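Local structure of putative nucleoprotein (Infectious salmon anemia virus, 4EWC) at residues L492-E504 with T570-I583. The protein encapsidates the negative-strand viral RNA, protecting it from nucleases and forming the ribonucleoprotein template for transcription and replication. Numbering follows the deposited sequence.
Sequences LRLSNVRYEARPE and TFMVGEQGKSAIVI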
loop_
_atom_site.group_PDB
_atom_site.type_symbol
_atom_site.label_atom_id
_atom_site.label_comp_id
_atom_site.label_asym_id
_atom_site.label_seq_id
_atom_site.Cartn_x
_atom_site.Cartn_y
_atom_site.Cartn_z
ATOM N N LEU A 492 11.357 19.046 -12.325
ATOM C CA LEU A 492 10.696 17.769 -12.130
ATOM C C LEU A 492 11.702 16.654 -12.359
ATOM O O LEU A 492 11.720 16.032 -13.416
ATOM C CB LEU A 492 9.521 17.626 -13.096
ATOM C CG LEU A 492 8.532 16.477 -12.889
ATOM C CD1 LEU A 492 8.750 15.759 -11.568
ATOM C CD2 LEU A 492 7.103 16.979 -13.000
ATOM N N ARG A 493 12.548 16.417 -11.363
ATOM C CA ARG A 493 13.580 15.396 -11.459
ATOM C C ARG A 493 12.954 14.012 -11.490
ATOM O O ARG A 493 12.037 13.721 -10.728
ATOM C CB ARG A 493 14.559 15.512 -10.290
ATOM N N LEU A 494 13.454 13.159 -12.376
ATOM C CA LEU A 494 12.872 11.844 -12.564
ATOM C C LEU A 494 13.932 10.763 -12.631
ATOM O O LEU A 494 13.774 9.765 -13.331
ATOM C CB LEU A 494 12.044 11.794 -13.846
ATOM C CG LEU A 494 10.740 12.573 -13.952
ATOM C CD1 LEU A 494 10.119 12.401 -15.344
ATOM C CD2 LEU A 494 9.760 12.115 -12.871
ATOM N N SER A 495 15.024 10.952 -11.911
ATOM C CA SER A 495 15.894 9.822 -11.625
ATOM C C SER A 495 15.136 9.009 -10.587
ATOM O O SER A 495 14.097 9.452 -10.083
ATOM C CB SER A 495 17.251 10.288 -11.098
ATOM O OG SER A 495 17.135 11.389 -10.212
ATOM N N ASN A 496 15.608 7.812 -10.286
ATOM C CA ASN A 496 14.879 6.927 -9.375
ATOM C C ASN A 496 13.500 6.488 -9.881
ATOM O O ASN A 496 12.811 5.704 -9.218
ATOM C CB ASN A 496 14.780 7.529 -7.964
ATOM C CG ASN A 496 16.099 8.125 -7.506
ATOM O OD1 ASN A 496 17.165 7.782 -8.036
ATOM N ND2 ASN A 496 16.038 9.021 -6.528
ATOM N N VAL A 497 13.107 6.979 -11.052
ATOM C CA VAL A 497 11.920 6.474 -11.742
ATOM C C VAL A 497 12.082 4.956 -11.987
ATOM O O VAL A 497 13.187 4.441 -11.952
ATOM C CB VAL A 497 11.719 7.223 -13.074
ATOM C CG1 VAL A 497 12.630 6.651 -14.135
ATOM C CG2 VAL A 497 10.282 7.175 -13.535
ATOM N N ARG A 498 10.979 4.242 -12.199
ATOM C CA ARG A 498 11.008 2.779 -12.352
ATOM C C ARG A 498 9.900 2.228 -13.235
ATOM O O ARG A 498 8.850 2.842 -13.378
ATOM C CB ARG A 498 10.917 2.096 -10.993
ATOM C CG ARG A 498 12.240 1.887 -10.299
ATOM C CD ARG A 498 12.012 1.128 -9.035
ATOM N NE ARG A 498 13.147 0.285 -8.698
ATOM C CZ ARG A 498 13.211 -0.481 -7.613
ATOM N NH1 ARG A 498 12.190 -0.494 -6.742
ATOM N NH2 ARG A 498 14.301 -1.228 -7.402
ATOM N N TYR A 499 10.122 1.053 -13.808
ATOM C CA TYR A 499 9.079 0.407 -14.615
ATOM C C TYR A 499 8.806 -1.008 -14.119
ATOM O O TYR A 499 9.679 -1.649 -13.546
ATOM C CB TYR A 499 9.440 0.429 -16.121
ATOM C CG TYR A 499 10.546 -0.520 -16.513
ATOM C CD1 TYR A 499 10.253 -1.821 -16.874
ATOM C CD2 TYR A 499 11.879 -0.120 -16.514
ATOM C CE1 TYR A 499 11.233 -2.702 -17.214
ATOM C CE2 TYR A 499 12.884 -1.000 -16.861
ATOM C CZ TYR A 499 12.551 -2.298 -17.213
ATOM O OH TYR A 499 13.518 -3.213 -17.568
ATOM N N GLU A 500 7.583 -1.482 -14.317
ATOM C CA GLU A 500 7.221 -2.838 -13.897
ATOM C C GLU A 500 7.732 -3.893 -14.891
ATOM O O GLU A 500 7.515 -3.775 -16.100
ATOM C CB GLU A 500 5.698 -2.975 -13.731
ATOM C CG GLU A 500 5.217 -4.419 -13.545
ATOM C CD GLU A 500 3.717 -4.536 -13.247
ATOM O OE1 GLU A 500 2.907 -3.753 -13.782
ATOM O OE2 GLU A 500 3.335 -5.423 -12.464
ATOM N N ALA A 501 8.420 -4.908 -14.372
ATOM C CA ALA A 501 8.847 -6.020 -15.204
ATOM C C ALA A 501 7.602 -6.707 -15.712
ATOM O O ALA A 501 6.641 -6.864 -14.982
ATOM C CB ALA A 501 9.705 -7.003 -14.425
ATOM N N ARG A 502 7.617 -7.089 -16.976
ATOM C CA ARG A 502 6.528 -7.831 -17.540
ATOM C C ARG A 502 6.655 -9.269 -17.043
ATOM O O ARG A 502 7.699 -9.886 -17.187
ATOM C CB ARG A 502 6.593 -7.744 -19.063
ATOM C CG ARG A 502 5.320 -8.165 -19.738
ATOM C CD ARG A 502 5.480 -8.161 -21.233
ATOM N NE ARG A 502 5.383 -6.830 -21.818
ATOM C CZ ARG A 502 4.239 -6.188 -22.047
ATOM N NH1 ARG A 502 3.070 -6.733 -21.716
ATOM N NH2 ARG A 502 4.261 -4.991 -22.608
ATOM N N PRO A 503 5.593 -9.800 -16.425
ATOM C CA PRO A 503 5.664 -11.152 -15.849
ATOM C C PRO A 503 5.610 -12.259 -16.914
ATOM O O PRO A 503 4.920 -12.080 -17.924
ATOM C CB PRO A 503 4.424 -11.218 -14.962
ATOM C CG PRO A 503 3.456 -10.236 -15.568
ATOM C CD PRO A 503 4.283 -9.150 -16.218
ATOM N N GLU A 504 6.326 -13.369 -16.708
ATOM C CA GLU A 504 6.234 -14.512 -17.626
ATOM C C GLU A 504 6.158 -15.862 -16.906
ATOM O O GLU A 504 6.583 -16.892 -17.448
ATOM C CB GLU A 504 7.392 -14.512 -18.620
ATOM N N THR A 570 5.005 -8.266 -7.732
ATOM C CA THR A 570 5.541 -7.855 -9.022
ATOM C C THR A 570 6.884 -7.114 -8.847
ATOM O O THR A 570 7.205 -6.646 -7.761
ATOM C CB THR A 570 4.490 -7.039 -9.815
ATOM O OG1 THR A 570 4.939 -6.830 -11.158
ATOM C CG2 THR A 570 4.181 -5.716 -9.144
ATOM N N PHE A 571 7.679 -7.031 -9.898
ATOM C CA PHE A 571 8.993 -6.441 -9.769
ATOM C C PHE A 571 9.048 -5.075 -10.407
ATOM O O PHE A 571 8.585 -4.887 -11.528
ATOM C CB PHE A 571 10.055 -7.372 -10.371
ATOM C CG PHE A 571 10.248 -8.639 -9.594
ATOM C CD1 PHE A 571 9.415 -9.726 -9.795
ATOM C CD2 PHE A 571 11.239 -8.733 -8.634
ATOM C CE1 PHE A 571 9.577 -10.894 -9.057
ATOM C CE2 PHE A 571 11.411 -9.902 -7.894
ATOM C CZ PHE A 571 10.583 -10.973 -8.111
HETATM N N MSE A 572 9.581 -4.110 -9.665
HETATM C CA MSE A 572 9.885 -2.792 -10.213
HETATM C C MSE A 572 11.381 -2.755 -10.561
HETATM O O MSE A 572 12.233 -3.119 -9.751
HETATM C CB MSE A 572 9.561 -1.703 -9.207
HETATM C CG MSE A 572 8.114 -1.712 -8.712
HETATM SE SE MSE A 572 6.861 -1.500 -10.243
HETATM C CE MSE A 572 6.053 -3.226 -10.162
ATOM N N VAL A 573 11.687 -2.303 -11.770
ATOM C CA VAL A 573 13.031 -2.392 -12.307
ATOM C C VAL A 573 13.695 -1.020 -12.392
ATOM O O VAL A 573 13.155 -0.097 -12.997
ATOM C CB VAL A 573 13.018 -3.114 -13.696
ATOM C CG1 VAL A 573 14.353 -3.094 -14.334
ATOM C CG2 VAL A 573 12.536 -4.546 -13.543
ATOM N N GLY A 574 14.847 -0.883 -11.739
ATOM C CA GLY A 574 15.705 0.277 -11.915
ATOM C C GLY A 574 16.970 -0.164 -12.641
ATOM O O GLY A 574 17.196 -1.355 -12.857
ATOM N N GLU A 575 17.806 0.783 -13.031
ATOM C CA GLU A 575 19.078 0.432 -13.660
ATOM C C GLU A 575 20.013 -0.231 -12.650
ATOM O O GLU A 575 20.892 -1.000 -13.021
ATOM C CB GLU A 575 19.731 1.686 -14.214
ATOM C CG GLU A 575 19.594 2.854 -13.267
ATOM C CD GLU A 575 20.282 4.081 -13.782
ATOM O OE1 GLU A 575 21.032 3.944 -14.776
ATOM O OE2 GLU A 575 20.077 5.170 -13.196
ATOM N N GLN A 576 19.814 0.070 -11.371
ATOM C CA GLN A 576 20.626 -0.520 -10.315
ATOM C C GLN A 576 20.176 -1.947 -9.993
ATOM O O GLN A 576 20.863 -2.665 -9.271
ATOM C CB GLN A 576 20.580 0.352 -9.051
ATOM N N GLY A 577 19.023 -2.351 -10.521
ATOM C CA GLY A 577 18.516 -3.689 -10.285
ATOM C C GLY A 577 16.997 -3.853 -10.270
ATOM O O GLY A 577 16.256 -3.058 -10.830
ATOM N N LYS A 578 16.532 -4.902 -9.602
ATOM C CA LYS A 578 15.130 -5.313 -9.654
ATOM C C LYS A 578 14.585 -5.516 -8.244
ATOM O O LYS A 578 15.279 -6.058 -7.387
ATOM C CB LYS A 578 15.024 -6.622 -10.442
ATOM C CG LYS A 578 13.656 -6.898 -11.007
ATOM C CD LYS A 578 13.641 -8.116 -11.921
ATOM C CE LYS A 578 14.049 -9.362 -11.182
ATOM N NZ LYS A 578 13.514 -10.570 -11.879
ATOM N N SER A 579 13.341 -5.113 -8.003
ATOM C CA SER A 579 12.795 -5.149 -6.635
ATOM C C SER A 579 11.349 -5.566 -6.543
ATOM O O SER A 579 10.487 -4.959 -7.164
ATOM C CB SER A 579 12.929 -3.784 -5.955
ATOM O OG SER A 579 12.929 -3.961 -4.565
ATOM N N ALA A 580 11.075 -6.572 -5.727
ATOM C CA ALA A 580 9.694 -7.032 -5.544
ATOM C C ALA A 580 8.818 -6.073 -4.726
ATOM O O ALA A 580 9.251 -5.533 -3.696
ATOM C CB ALA A 580 9.674 -8.414 -4.924
ATOM N N ILE A 581 7.595 -5.846 -5.208
ATOM C CA ILE A 581 6.543 -5.198 -4.415
ATOM C C ILE A 581 5.281 -6.034 -4.498
ATOM O O ILE A 581 5.151 -6.872 -5.392
ATOM C CB ILE A 581 6.201 -3.758 -4.890
ATOM C CG1 ILE A 581 5.515 -3.771 -6.254
ATOM C CG2 ILE A 581 7.439 -2.859 -4.880
ATOM C CD1 ILE A 581 4.755 -2.506 -6.564
ATOM N N VAL A 582 4.357 -5.804 -3.567
ATOM C CA VAL A 582 3.039 -6.448 -3.584
ATOM C C VAL A 582 1.971 -5.518 -4.154
ATOM O O VAL A 582 1.814 -4.384 -3.712
ATOM C CB VAL A 582 2.569 -6.847 -2.156
ATOM C CG1 VAL A 582 1.066 -7.125 -2.146
ATOM C CG2 VAL A 582 3.342 -8.036 -1.636
ATOM N N ILE A 583 1.223 -5.995 -5.133
ATOM C CA ILE A 583 0.057 -5.235 -5.576
ATOM C C ILE A 583 -1.075 -5.507 -4.572
ATOM O O ILE A 583 -1.653 -6.603 -4.543
ATOM C CB ILE A 583 -0.355 -5.614 -7.020
ATOM C CG1 ILE A 583 0.830 -5.434 -7.952
ATOM C CG2 ILE A 583 -1.510 -4.772 -7.509
ATOM C CD1 ILE A 583 0.654 -6.126 -9.289
HETATM O O HOH W 1 6.868 -8.313 -12.284
#
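Tyr-499 and Val-573 form the hydrogen-bonded antiparallel pair that fastens the short strand 499-500 to the beta hairpin of 568-574 and 577-583, completing a three-stranded sheet in the C-terminal part of the nucleoprotein. Val-573 N donates to Tyr-499 O (2.8 Å), while the return bond from Tyr-499 N to Val-573 O is weak. A third rung runs from Ala-501 N to Phe-571 O at 2.8 Å. The phenol ring of Tyr-499 lies over Val-573 in a CH-pi contact, with Val-573 CB 3.9 Å from the ring centroid. Its chi1 of 73° sets CG between the backbone N and the carbonyl carbon, folding the ring back over this branched neighbour. Val-573 CG1 lies 3.5 Å from Tyr-499 CZ, at the phenol end, and the small Ala-501 CB meets Val-573 CG2.

Glu-500 and Met-572, a selenomethionine whose chain bends at chi2 and chi3, share the other face. Met-572 CE lies 3.6 Å from Glu-500 CB, a flexible apolar cover for the acid's aliphatic stem. With CG anti to the backbone N (chi1 169°) and the chain extended, the carboxylate reaches Thr-570, whose OG1 donates to the anti lone pair of OE2. A water donates to Thr-570 OG1 and Ala-501 O and accepts from Phe-571 N, bridging the segments just past the last direct bond. Long Arg-498 spans the hairpin: its guanidinium places one face over Met-572 O, and NH1 and NH2 touch Ser-579 CB on strand 577-583. In the type I turn Gly-574 to Gly-577, a side chain on Gly-577 would jam against Gln-576 O, which calls for glycine.

Helix 417-425 packs against Tyr-499, whereas helix 457-463 touches Glu-500 and Met-572; Ser-521 of the second subunit hydrogen-bonds Glu-500 OE1, placing this sheet edge at the subunit interface.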